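Local atomic coordinates of aspartate aminotransferase (Thermotoga maritima, PDB entry 1O4S), a protein that catalyses the pyridoxal-phosphate-dependent transfer of an amino group from L-aspartate to 2-oxoglutarate, giving oxaloacetate and L-glutamate, and works as a homodimer. Residues P162-V167 with E197-L202; E166-L171 with K204-Y209; E214-L219 with G325-F330; Q300-R305 with S367-I372. One frame throughout, in Å; residues are numbered along the deposited sequence.

Contact 1 (P162-V167 with E197-L202)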
# COMPACT_ATOMS: atom_id res chain seq x y z
N PRO B 162 31.04 -3.70 -3.38
CA PRO B 162 31.25 -2.68 -2.36
C PRO B 162 32.45 -3.01 -1.47
O PRO B 162 32.79 -4.18 -1.23
CB PRO B 162 29.96 -2.69 -1.57
CG PRO B 162 29.32 -3.99 -1.87
CD PRO B 162 29.82 -4.49 -3.13
N SER B 163 33.09 -1.94 -1.00
CA SER B 163 34.28 -2.03 -0.18
C SER B 163 33.87 -1.92 1.29
O SER B 163 33.33 -0.91 1.72
CB SER B 163 35.25 -0.93 -0.58
OG SER B 163 36.29 -0.82 0.36
N LEU B 164 34.08 -3.00 2.04
CA LEU B 164 33.68 -3.08 3.44
C LEU B 164 34.47 -2.09 4.27
O LEU B 164 33.97 -1.44 5.22
CB LEU B 164 33.99 -4.48 3.93
CG LEU B 164 33.55 -4.87 5.33
CD1 LEU B 164 32.03 -4.94 5.39
CD2 LEU B 164 34.22 -6.23 5.71
N GLU B 165 35.73 -2.01 3.89
CA GLU B 165 36.70 -1.10 4.44
C GLU B 165 36.13 0.33 4.37
O GLU B 165 35.99 1.00 5.39
CB GLU B 165 38.02 -1.29 3.64
CG GLU B 165 38.44 -2.78 3.37
CD GLU B 165 37.71 -3.55 2.21
OE1 GLU B 165 37.50 -3.01 1.10
OE2 GLU B 165 37.38 -4.74 2.39
N GLU B 166 35.72 0.73 3.16
CA GLU B 166 35.13 2.05 2.86
C GLU B 166 33.78 2.29 3.50
O GLU B 166 33.39 3.43 3.71
CB GLU B 166 35.04 2.21 1.32
CG GLU B 166 34.05 3.23 0.74
CD GLU B 166 34.26 3.45 -0.77
OE1 GLU B 166 35.45 3.55 -1.19
OE2 GLU B 166 33.27 3.53 -1.54
N VAL B 167 33.05 1.22 3.80
CA VAL B 167 31.75 1.33 4.46
C VAL B 167 31.92 1.70 5.93
O VAL B 167 31.19 2.55 6.45
CB VAL B 167 30.90 0.03 4.33
CG1 VAL B 167 29.71 0.03 5.29
CG2 VAL B 167 30.41 -0.16 2.89
N GLU B 197 29.68 -11.31 5.46
CA GLU B 197 30.15 -11.72 6.80
C GLU B 197 30.73 -10.55 7.56
O GLU B 197 30.50 -10.40 8.77
CB GLU B 197 31.24 -12.82 6.69
CG GLU B 197 30.73 -14.13 6.12
CD GLU B 197 31.77 -15.23 6.03
OE1 GLU B 197 32.92 -14.98 5.58
OE2 GLU B 197 31.43 -16.37 6.41
N GLY B 198 31.49 -9.72 6.85
CA GLY B 198 32.09 -8.54 7.43
C GLY B 198 31.05 -7.49 7.77
O GLY B 198 31.15 -6.83 8.80
N LEU B 199 30.02 -7.37 6.93
CA LEU B 199 29.01 -6.36 7.15
C LEU B 199 28.19 -6.75 8.39
O LEU B 199 27.83 -5.91 9.19
CB LEU B 199 28.12 -6.26 5.91
CG LEU B 199 27.60 -4.93 5.35
CD1 LEU B 199 26.21 -5.17 4.78
CD2 LEU B 199 27.58 -3.79 6.33
N VAL B 200 27.93 -8.04 8.54
CA VAL B 200 27.23 -8.56 9.70
C VAL B 200 28.05 -8.34 11.00
O VAL B 200 27.47 -8.12 12.06
CB VAL B 200 26.93 -10.09 9.51
CG1 VAL B 200 26.66 -10.79 10.85
CG2 VAL B 200 25.81 -10.28 8.57
N ARG B 201 29.38 -8.40 10.91
CA ARG B 201 30.25 -8.05 12.02
C ARG B 201 30.12 -6.57 12.34
O ARG B 201 29.93 -6.20 13.49
CB ARG B 201 31.73 -8.38 11.73
CG ARG B 201 32.12 -9.83 11.95
CD ARG B 201 33.66 -10.08 11.96
NE ARG B 201 34.28 -9.96 10.63
CZ ARG B 201 34.26 -10.90 9.66
NH1 ARG B 201 33.64 -12.08 9.87
NH2 ARG B 201 34.85 -10.67 8.49
N LEU B 202 30.25 -5.73 11.31
CA LEU B 202 30.11 -4.28 11.47
C LEU B 202 28.80 -3.85 12.12
O LEU B 202 28.79 -2.90 12.88
CB LEU B 202 30.17 -3.56 10.12
CG LEU B 202 31.47 -3.02 9.56
CD1 LEU B 202 31.14 -2.16 8.33
CD2 LEU B 202 32.24 -2.21 10.60
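Two connecting helices of the seven-stranded sheet in the cofactor-binding domain of this aminotransferase, 164-170 and 193-206, lie side by side here and meet through aliphatic side chains without any hydrogen bond between them. Leu164, in the first turn of its helix, carries most of the contact. Its CG stands anti to the backbone N (chi1 -175°), which sends the fork straight at the other helix, and the two methyls lie next to each other on the backbone at Gly198: Leu164 CD2 rests 3.6 Å from Gly198 CA, while CD1 comes 3.5 Å from Leu199 N. Glycine suits this place because the helices come close: a CB built on Gly198 would fall only 2.2 Å from Leu164 CD2. One helical turn further on, Leu202 reaches back with CD1, which touches Leu164 CD1 at 4.1 Å and Val167 CG1 at 4.0 Å. Val167 and Leu202 cross obliquely, so methyl meets methyl, and the short branched valine packs beside the leucine without a long chain to place. Ser163 begins the shorter helix as its N-cap: its OG accepts from Glu166 N at 3.3 Å in a nearly straight bond (163°) and also donates to Glu165 OE1 at 2.6 Å, approaching from above the carboxylate plane. Beneath these helices, Pro162 and Val167 pack on Phe131 of strand 127-132. Phe208 extends the apolar surface past Leu199 and Leu202, and on its far flank helix 193-206 meets helix 228-231 through Val200.

Contact 2 (E166-L171 with K204-Y209)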
# COMPACT_ATOMS: atom_id res chain seq x y z
N GLU B 166 35.72 0.73 3.16
CA GLU B 166 35.13 2.05 2.86
C GLU B 166 33.78 2.29 3.50
O GLU B 166 33.39 3.43 3.71
CB GLU B 166 35.04 2.21 1.32
CG GLU B 166 34.05 3.23 0.74
CD GLU B 166 34.26 3.45 -0.77
OE1 GLU B 166 35.45 3.55 -1.19
OE2 GLU B 166 33.27 3.53 -1.54
N VAL B 167 33.05 1.22 3.80
CA VAL B 167 31.75 1.33 4.46
C VAL B 167 31.92 1.70 5.93
O VAL B 167 31.19 2.55 6.45
CB VAL B 167 30.90 0.03 4.33
CG1 VAL B 167 29.71 0.03 5.29
CG2 VAL B 167 30.41 -0.16 2.89
N GLU B 168 32.87 1.06 6.61
CA GLU B 168 33.12 1.36 8.02
C GLU B 168 33.61 2.79 8.15
O GLU B 168 33.29 3.49 9.12
CB GLU B 168 34.16 0.42 8.63
CG GLU B 168 34.26 0.60 10.14
CD GLU B 168 35.18 -0.39 10.83
OE1 GLU B 168 35.29 -0.29 12.07
OE2 GLU B 168 35.77 -1.26 10.14
N GLY B 169 34.39 3.21 7.15
CA GLY B 169 34.95 4.54 7.08
C GLY B 169 33.89 5.62 7.09
O GLY B 169 34.14 6.70 7.62
N LEU B 170 32.72 5.31 6.52
CA LEU B 170 31.60 6.27 6.39
C LEU B 170 30.59 6.24 7.52
O LEU B 170 29.77 7.12 7.60
CB LEU B 170 30.81 6.04 5.09
CG LEU B 170 31.55 6.21 3.75
CD1 LEU B 170 30.57 5.98 2.61
CD2 LEU B 170 32.25 7.58 3.63
N LEU B 171 30.63 5.22 8.37
CA LEU B 171 29.64 5.12 9.45
C LEU B 171 29.72 6.33 10.38
O LEU B 171 30.81 6.73 10.82
CB LEU B 171 29.86 3.85 10.28
CG LEU B 171 29.59 2.51 9.60
CD1 LEU B 171 30.21 1.40 10.39
CD2 LEU B 171 28.09 2.28 9.45
N LYS B 204 26.82 -5.56 14.29
CA LYS B 204 26.85 -5.89 15.72
C LYS B 204 27.67 -4.84 16.51
O LYS B 204 27.20 -4.28 17.50
CB LYS B 204 27.43 -7.31 15.93
CG LYS B 204 27.83 -7.68 17.39
CD LYS B 204 26.97 -8.78 18.05
CE LYS B 204 27.56 -10.21 17.89
NZ LYS B 204 28.69 -10.47 18.84
N LYS B 205 28.87 -4.57 16.00
CA LYS B 205 29.84 -3.62 16.56
C LYS B 205 29.36 -2.16 16.58
O LYS B 205 29.39 -1.50 17.62
CB LYS B 205 31.12 -3.72 15.71
CG LYS B 205 32.28 -2.78 16.00
CD LYS B 205 33.52 -3.31 15.23
CE LYS B 205 34.52 -2.22 14.81
NZ LYS B 205 35.55 -1.96 15.82
N ARG B 206 28.90 -1.68 15.43
CA ARG B 206 28.65 -0.26 15.21
C ARG B 206 27.15 0.08 15.31
O ARG B 206 26.76 1.21 15.04
CB ARG B 206 29.22 0.17 13.86
CG ARG B 206 30.74 -0.10 13.68
CD ARG B 206 31.65 0.70 14.62
NE ARG B 206 31.30 2.13 14.62
CZ ARG B 206 31.81 3.06 13.80
NH1 ARG B 206 32.75 2.77 12.90
NH2 ARG B 206 31.37 4.31 13.90
N ASN B 207 26.34 -0.92 15.68
CA ASN B 207 24.91 -0.76 16.00
C ASN B 207 23.99 -0.25 14.87
O ASN B 207 23.38 0.80 14.98
CB ASN B 207 24.77 0.14 17.23
CG ASN B 207 23.39 0.06 17.84
OD1 ASN B 207 22.70 -0.95 17.72
ND2 ASN B 207 22.98 1.14 18.51
N PHE B 208 23.90 -1.01 13.78
CA PHE B 208 22.98 -0.67 12.70
C PHE B 208 22.32 -1.93 12.12
O PHE B 208 22.82 -3.04 12.32
CB PHE B 208 23.66 0.18 11.59
CG PHE B 208 24.77 -0.53 10.83
CD1 PHE B 208 24.48 -1.36 9.75
CD2 PHE B 208 26.12 -0.33 11.17
CE1 PHE B 208 25.51 -2.00 9.03
CE2 PHE B 208 27.15 -0.96 10.45
CZ PHE B 208 26.85 -1.80 9.39
N TYR B 209 21.20 -1.73 11.43
CA TYR B 209 20.46 -2.81 10.77
C TYR B 209 20.96 -3.04 9.38
O TYR B 209 21.35 -2.09 8.68
CB TYR B 209 18.98 -2.47 10.66
CG TYR B 209 18.24 -2.54 11.96
CD1 TYR B 209 17.78 -3.75 12.44
CD2 TYR B 209 17.99 -1.38 12.71
CE1 TYR B 209 17.10 -3.83 13.64
CE2 TYR B 209 17.28 -1.44 13.91
CZ TYR B 209 16.85 -2.67 14.38
OH TYR B 209 16.17 -2.75 15.58
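Apolar packing is the main component, and Leu171, at the C-terminal end of helix 164-170, supplies it. Its CG is anti to the carbonyl carbon (chi1 -67°), and the fork divides its work: Leu171 CD2 meets Phe208 CE2 at 3.5 Å, while CD1 lies 3.7 Å from Arg206 CG. Arginine suits its exposed position because its methylenes can cover a leucine while the charged end stays at the surface; bends at chi2 and chi3 fold the guanidinium back, with Leu171 CD1 over one face. An alanine in place of Leu171 would remove both methyls and would probably leave Phe208 and the folded Arg206 chain more loosely packed. The electrostatic component is looser. Glu168, fully extended, passes its CG along the edge of the Arg206 guanidinium, and its OE1 stays 4.1 Å from Arg206 NH1 and equally far from Lys205 NZ. These opposite charges are near but form no salt bridge, so any attraction is probably modest. Asn207, with positive phi, turns the chain out of helix 193-206 toward strand 209-213; the contact thus joins the C-terminal ends of two successive helices in the beta-alpha-beta crossovers of this aminotransferase domain.

Contact 3 (E214-L219 with G325-F330). With PLP (pyridoxal-5'-phosphate), chain M.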
# COMPACT_ATOMS: atom_id res chain seq x y z
N GLU B 214 16.45 -9.31 -1.37
CA GLU B 214 16.86 -10.52 -2.06
C GLU B 214 15.80 -11.06 -3.03
O GLU B 214 15.67 -12.26 -3.23
CB GLU B 214 17.31 -11.55 -0.99
CG GLU B 214 18.69 -11.19 -0.40
CD GLU B 214 19.24 -12.15 0.66
OE1 GLU B 214 19.06 -13.41 0.57
OE2 GLU B 214 19.92 -11.64 1.60
N VAL B 215 15.05 -10.17 -3.65
CA VAL B 215 13.92 -10.57 -4.49
C VAL B 215 14.32 -11.38 -5.73
O VAL B 215 13.48 -12.08 -6.30
CB VAL B 215 13.06 -9.40 -5.00
CG1 VAL B 215 12.18 -8.93 -3.93
CG2 VAL B 215 13.90 -8.28 -5.60
N TYR B 216 15.59 -11.26 -6.13
CA TYR B 216 16.10 -11.94 -7.33
C TYR B 216 16.87 -13.19 -6.96
O TYR B 216 17.52 -13.76 -7.80
CB TYR B 216 16.99 -11.00 -8.14
CG TYR B 216 16.25 -9.85 -8.77
CD1 TYR B 216 15.48 -10.03 -9.90
CD2 TYR B 216 16.34 -8.57 -8.25
CE1 TYR B 216 14.83 -8.99 -10.50
CE2 TYR B 216 15.67 -7.51 -8.85
CZ TYR B 216 14.91 -7.73 -9.97
OH TYR B 216 14.24 -6.72 -10.58
N ASP B 217 16.76 -13.63 -5.71
CA ASP B 217 17.60 -14.73 -5.23
C ASP B 217 17.42 -16.09 -5.94
O ASP B 217 18.30 -16.96 -5.84
CB ASP B 217 17.50 -14.92 -3.71
CG ASP B 217 16.15 -15.50 -3.25
OD1 ASP B 217 16.09 -15.99 -2.10
OD2 ASP B 217 15.10 -15.46 -3.91
N SER B 218 16.27 -16.28 -6.60
CA SER B 218 15.97 -17.49 -7.37
C SER B 218 16.57 -17.40 -8.73
O SER B 218 16.83 -18.41 -9.35
CB SER B 218 14.43 -17.62 -7.57
OG SER B 218 13.94 -18.48 -6.58
N LEU B 219 16.67 -16.18 -9.24
CA LEU B 219 17.18 -15.98 -10.59
C LEU B 219 18.70 -15.83 -10.53
O LEU B 219 19.24 -14.74 -10.74
CB LEU B 219 16.50 -14.77 -11.24
CG LEU B 219 15.05 -15.02 -11.64
CD1 LEU B 219 14.24 -13.77 -11.70
CD2 LEU B 219 15.05 -15.70 -12.99
N GLY B 325 23.03 -12.94 -11.59
CA GLY B 325 21.65 -13.04 -11.16
C GLY B 325 20.79 -11.90 -11.68
O GLY B 325 21.30 -11.00 -12.36
N ALA B 326 19.48 -11.95 -11.36
CA ALA B 326 18.46 -11.05 -11.89
C ALA B 326 18.40 -11.19 -13.41
O ALA B 326 18.78 -12.23 -13.93
CB ALA B 326 18.69 -9.59 -11.42
N PHE B 327 17.86 -10.20 -14.13
CA PHE B 327 17.75 -10.32 -15.58
C PHE B 327 18.12 -9.05 -16.29
O PHE B 327 17.56 -8.71 -17.34
CB PHE B 327 16.39 -10.86 -16.01
CG PHE B 327 15.20 -10.22 -15.34
CD1 PHE B 327 14.71 -8.99 -15.76
CD2 PHE B 327 14.55 -10.88 -14.30
CE1 PHE B 327 13.60 -8.42 -15.14
CE2 PHE B 327 13.44 -10.32 -13.70
CZ PHE B 327 12.97 -9.10 -14.11
N TYR B 328 19.14 -8.40 -15.73
CA TYR B 328 19.74 -7.17 -16.26
C TYR B 328 21.22 -7.34 -16.63
O TYR B 328 21.98 -8.17 -16.08
CB TYR B 328 19.62 -6.04 -15.25
CG TYR B 328 18.27 -5.99 -14.63
CD1 TYR B 328 17.18 -5.55 -15.36
CD2 TYR B 328 18.05 -6.47 -13.34
CE1 TYR B 328 15.92 -5.54 -14.81
CE2 TYR B 328 16.80 -6.46 -12.78
CZ TYR B 328 15.72 -5.99 -13.53
OH TYR B 328 14.44 -5.92 -13.01
N LEU B 329 21.61 -6.54 -17.61
CA LEU B 329 22.98 -6.41 -18.02
C LEU B 329 23.27 -4.90 -18.09
O LEU B 329 22.57 -4.16 -18.80
CB LEU B 329 23.21 -7.14 -19.35
CG LEU B 329 24.69 -7.36 -19.65
CD1 LEU B 329 24.94 -8.69 -20.34
CD2 LEU B 329 25.23 -6.22 -20.48
N PHE B 330 24.28 -4.46 -17.35
CA PHE B 330 24.60 -3.03 -17.24
C PHE B 330 25.90 -2.74 -18.00
O PHE B 330 27.00 -2.95 -17.48
CB PHE B 330 24.72 -2.69 -15.75
CG PHE B 330 24.47 -1.23 -15.42
CD1 PHE B 330 25.40 -0.51 -14.71
CD2 PHE B 330 23.27 -0.62 -15.77
CE1 PHE B 330 25.17 0.81 -14.39
CE2 PHE B 330 23.03 0.68 -15.45
CZ PHE B 330 23.97 1.41 -14.76
N1 PLP M . 13.85 -4.54 -5.44
C2 PLP M . 14.35 -4.53 -6.72
C2A PLP M . 15.78 -4.09 -6.86
C3 PLP M . 13.54 -4.88 -7.82
O3 PLP M . 14.01 -4.87 -8.96
C4 PLP M . 12.22 -5.30 -7.61
C4A PLP M . 11.34 -5.70 -8.82
C5 PLP M . 11.76 -5.31 -6.27
C6 PLP M . 12.58 -4.93 -5.22
C5A PLP M . 10.38 -5.73 -5.81
O4P PLP M . 9.18 -5.36 -6.47
P PLP M . 7.75 -5.90 -5.98
O1P PLP M . 7.07 -6.10 -7.29
O2P PLP M . 7.92 -7.13 -5.18
O3P PLP M . 7.27 -4.71 -5.26
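A chi1 of -67° sets Tyr216 CG anti to its carbonyl carbon and sends the phenol from a turn toward the cofactor, while Phe327 takes the crowded position between its backbone N and carbonyl carbon (chi1 46°), which brings its ring up to the edge of Tyr216. Tyr216 OH is gripped twice: it shares one very short hydrogen bond of 2.5 Å with PLP O3 and another of 2.6 Å with Tyr328 OH. Both ring pairs are offset edge-to-face: the edge of Tyr328 points at the face of Tyr216, planes 85° apart, and the edge of Tyr216 meets the face of Phe327, Tyr216 CE1 lying 3.7 Å from Phe327 CE2. Ala326 CB covers a Tyr216 face in a CH-pi contact, 3.8 Å from the ring centroid; a small methyl fits such close approach. This tyrosine-to-O3 bond is a family trait of aspartate aminotransferases, thought to stabilise negative charge on O3 and favour deprotonation of the internal aldimine, which is not formed in this structure. A phenylalanine in place of Tyr216 would lose both hydroxyl bonds and would probably leave PLP O3 less well polarised. Val215 CG2 lies 3.6 Å from PLP C6. Farther from the cofactor, Ala326 N donates to Leu219 O at 2.9 Å, and Leu219 CD1 touches the edge of Phe327. Tyr328 also reaches Arg365, a probable binding residue for L-aspartate.

Contact 4 (Q300-R305 with S367-I372)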
# COMPACT_ATOMS: atom_id res chain seq x y z
N GLN B 300 15.92 -21.40 -15.85
CA GLN B 300 16.82 -21.96 -16.87
C GLN B 300 16.68 -21.20 -18.18
O GLN B 300 17.66 -21.01 -18.91
CB GLN B 300 16.57 -23.45 -17.11
CG GLN B 300 17.38 -24.09 -18.28
CD GLN B 300 18.94 -24.11 -18.08
OE1 GLN B 300 19.69 -24.24 -19.08
NE2 GLN B 300 19.42 -24.00 -16.82
N THR B 301 15.45 -20.81 -18.49
CA THR B 301 15.20 -19.95 -19.64
C THR B 301 15.99 -18.63 -19.52
O THR B 301 16.61 -18.19 -20.48
CB THR B 301 13.70 -19.65 -19.77
OG1 THR B 301 12.95 -20.87 -19.98
CG2 THR B 301 13.49 -18.77 -20.99
N PHE B 302 15.96 -17.99 -18.35
CA PHE B 302 16.72 -16.77 -18.12
C PHE B 302 18.24 -16.99 -18.14
O PHE B 302 18.98 -16.16 -18.65
CB PHE B 302 16.30 -16.09 -16.80
CG PHE B 302 15.14 -15.14 -16.95
CD1 PHE B 302 15.33 -13.88 -17.46
CD2 PHE B 302 13.87 -15.52 -16.60
CE1 PHE B 302 14.26 -13.00 -17.60
CE2 PHE B 302 12.80 -14.64 -16.72
CZ PHE B 302 13.01 -13.38 -17.23
N LYS B 303 18.69 -18.13 -17.62
CA LYS B 303 20.12 -18.48 -17.65
C LYS B 303 20.64 -18.54 -19.08
O LYS B 303 21.69 -18.01 -19.38
CB LYS B 303 20.38 -19.82 -16.95
CG LYS B 303 21.85 -20.25 -16.81
CD LYS B 303 21.97 -21.44 -15.86
CE LYS B 303 23.41 -21.83 -15.62
NZ LYS B 303 23.61 -23.18 -14.98
N GLU B 304 19.88 -19.17 -19.97
CA GLU B 304 20.32 -19.31 -21.33
C GLU B 304 20.20 -18.02 -22.14
O GLU B 304 21.00 -17.81 -23.07
CB GLU B 304 19.66 -20.53 -21.98
CG GLU B 304 18.41 -20.33 -22.78
CD GLU B 304 18.05 -21.59 -23.54
OE1 GLU B 304 18.55 -22.69 -23.11
OE2 GLU B 304 17.27 -21.50 -24.55
N ARG B 305 19.27 -17.14 -21.79
CA ARG B 305 19.22 -15.79 -22.35
C ARG B 305 20.43 -14.96 -21.89
O ARG B 305 21.00 -14.20 -22.66
CB ARG B 305 17.93 -15.06 -21.92
CG ARG B 305 16.62 -15.62 -22.50
CD ARG B 305 15.46 -15.17 -21.76
NE ARG B 305 14.18 -15.55 -22.37
CZ ARG B 305 13.02 -15.14 -21.90
NH1 ARG B 305 12.99 -14.35 -20.82
NH2 ARG B 305 11.88 -15.49 -22.49
N SER B 367 17.43 -5.35 -20.24
CA SER B 367 16.71 -6.45 -19.61
C SER B 367 16.60 -7.56 -20.60
O SER B 367 16.33 -7.31 -21.80
CB SER B 367 15.29 -6.04 -19.19
OG SER B 367 15.38 -4.96 -18.30
N PHE B 368 16.79 -8.78 -20.14
CA PHE B 368 16.60 -9.91 -21.03
C PHE B 368 15.38 -10.77 -20.64
O PHE B 368 15.42 -12.02 -20.63
CB PHE B 368 17.89 -10.70 -21.24
CG PHE B 368 18.64 -11.04 -19.99
CD1 PHE B 368 18.34 -12.20 -19.29
CD2 PHE B 368 19.68 -10.23 -19.55
CE1 PHE B 368 19.07 -12.55 -18.18
CE2 PHE B 368 20.40 -10.56 -18.44
CZ PHE B 368 20.09 -11.74 -17.75
N ALA B 369 14.30 -10.07 -20.30
CA ALA B 369 12.99 -10.70 -20.11
C ALA B 369 12.26 -10.65 -21.45
O ALA B 369 11.15 -10.15 -21.55
CB ALA B 369 12.20 -10.02 -18.97
N THR B 370 12.93 -11.14 -22.48
CA THR B 370 12.31 -11.40 -23.78
C THR B 370 13.00 -12.57 -24.47
O THR B 370 14.04 -13.06 -24.04
CB THR B 370 12.29 -10.14 -24.71
OG1 THR B 370 13.51 -10.01 -25.44
CG2 THR B 370 12.26 -8.83 -23.93
N SER B 371 12.37 -13.04 -25.54
CA SER B 371 12.84 -14.22 -26.23
C SER B 371 14.24 -14.03 -26.84
O SER B 371 14.64 -12.90 -27.18
CB SER B 371 11.85 -14.60 -27.31
OG SER B 371 11.73 -13.53 -28.21
N ILE B 372 14.98 -15.13 -26.97
CA ILE B 372 16.26 -15.12 -27.64
C ILE B 372 16.11 -14.54 -29.03
O ILE B 372 17.00 -13.81 -29.49
CB ILE B 372 16.92 -16.52 -27.65
CG1 ILE B 372 17.51 -16.77 -26.26
CG2 ILE B 372 18.05 -16.62 -28.70
CD1 ILE B 372 18.22 -18.07 -26.11
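Phe302 pushes the CE1 side of its ring up to the loop that follows strand 363-367, with CE1 3.4 Å from Phe368 O and 3.6 Å from Ala369 CA. Phe368 CD1 and Ala369 CB come in at the ring's edge, near its plane; alanine is small enough for the aromatic ring to approach the backbone. Arg305, one turn later on helix 296-315, is the larger partner. Its chain runs extended from CG to NE, an arm that threads between the helix and the loop, and its methylenes do apolar work on the way: Arg305 CB meets Phe368 CD1 at 3.9 Å and CG meets Ile372 CG1 at 4.0 Å. Its guanidinium is sandwiched, with Thr301 CG2 over one face and Thr370 O over the opposite one. Although Thr370 O is only 3.0 Å from Arg305 NE, it lies above the plane where no N-H points, so it is no hydrogen-bond acceptor. The one bond across the segments is weak, from Arg305 NH1 to Phe368 O at 3.4 Å. The strong partner is Asp52, which forms a salt bridge with Arg305 NH2. At the margin, Ile372 CD1 lies against the Glu304 side chain, near both CG and OE2, while Ser371 caps helix 372-386 by accepting from Arg374 N. The charge of this buried arginine is thus answered mainly by Asp52, which would probably make burying it tolerable, while the weak bond to Phe368 O and the methylene packing link helix 296-315 to the loop.

From the N terminus, contacts 1 and 2 open on the same helix, 164-170, sharing Glu166 and Val167, and close in turn on helix 193-206 and the residues after it. Each loop encloses strand 175-180, and the two contacts touch through Leu202, Leu199 and Phe208. Contact 3 then opens at 214-219, just past strand 209-213, and closes at 325-330. Contact 4 opens inside that loop, at 300-305, and closes beyond it at 367-372, so the two cross; Phe327 O and Phe368 N probably hydrogen-bond between them. Contacts 1 and 2 thus join two neighbouring helices that flank the large sheet, while contacts 3 and 4 tie the cofactor region to the four-stranded sheet and helix 296-315.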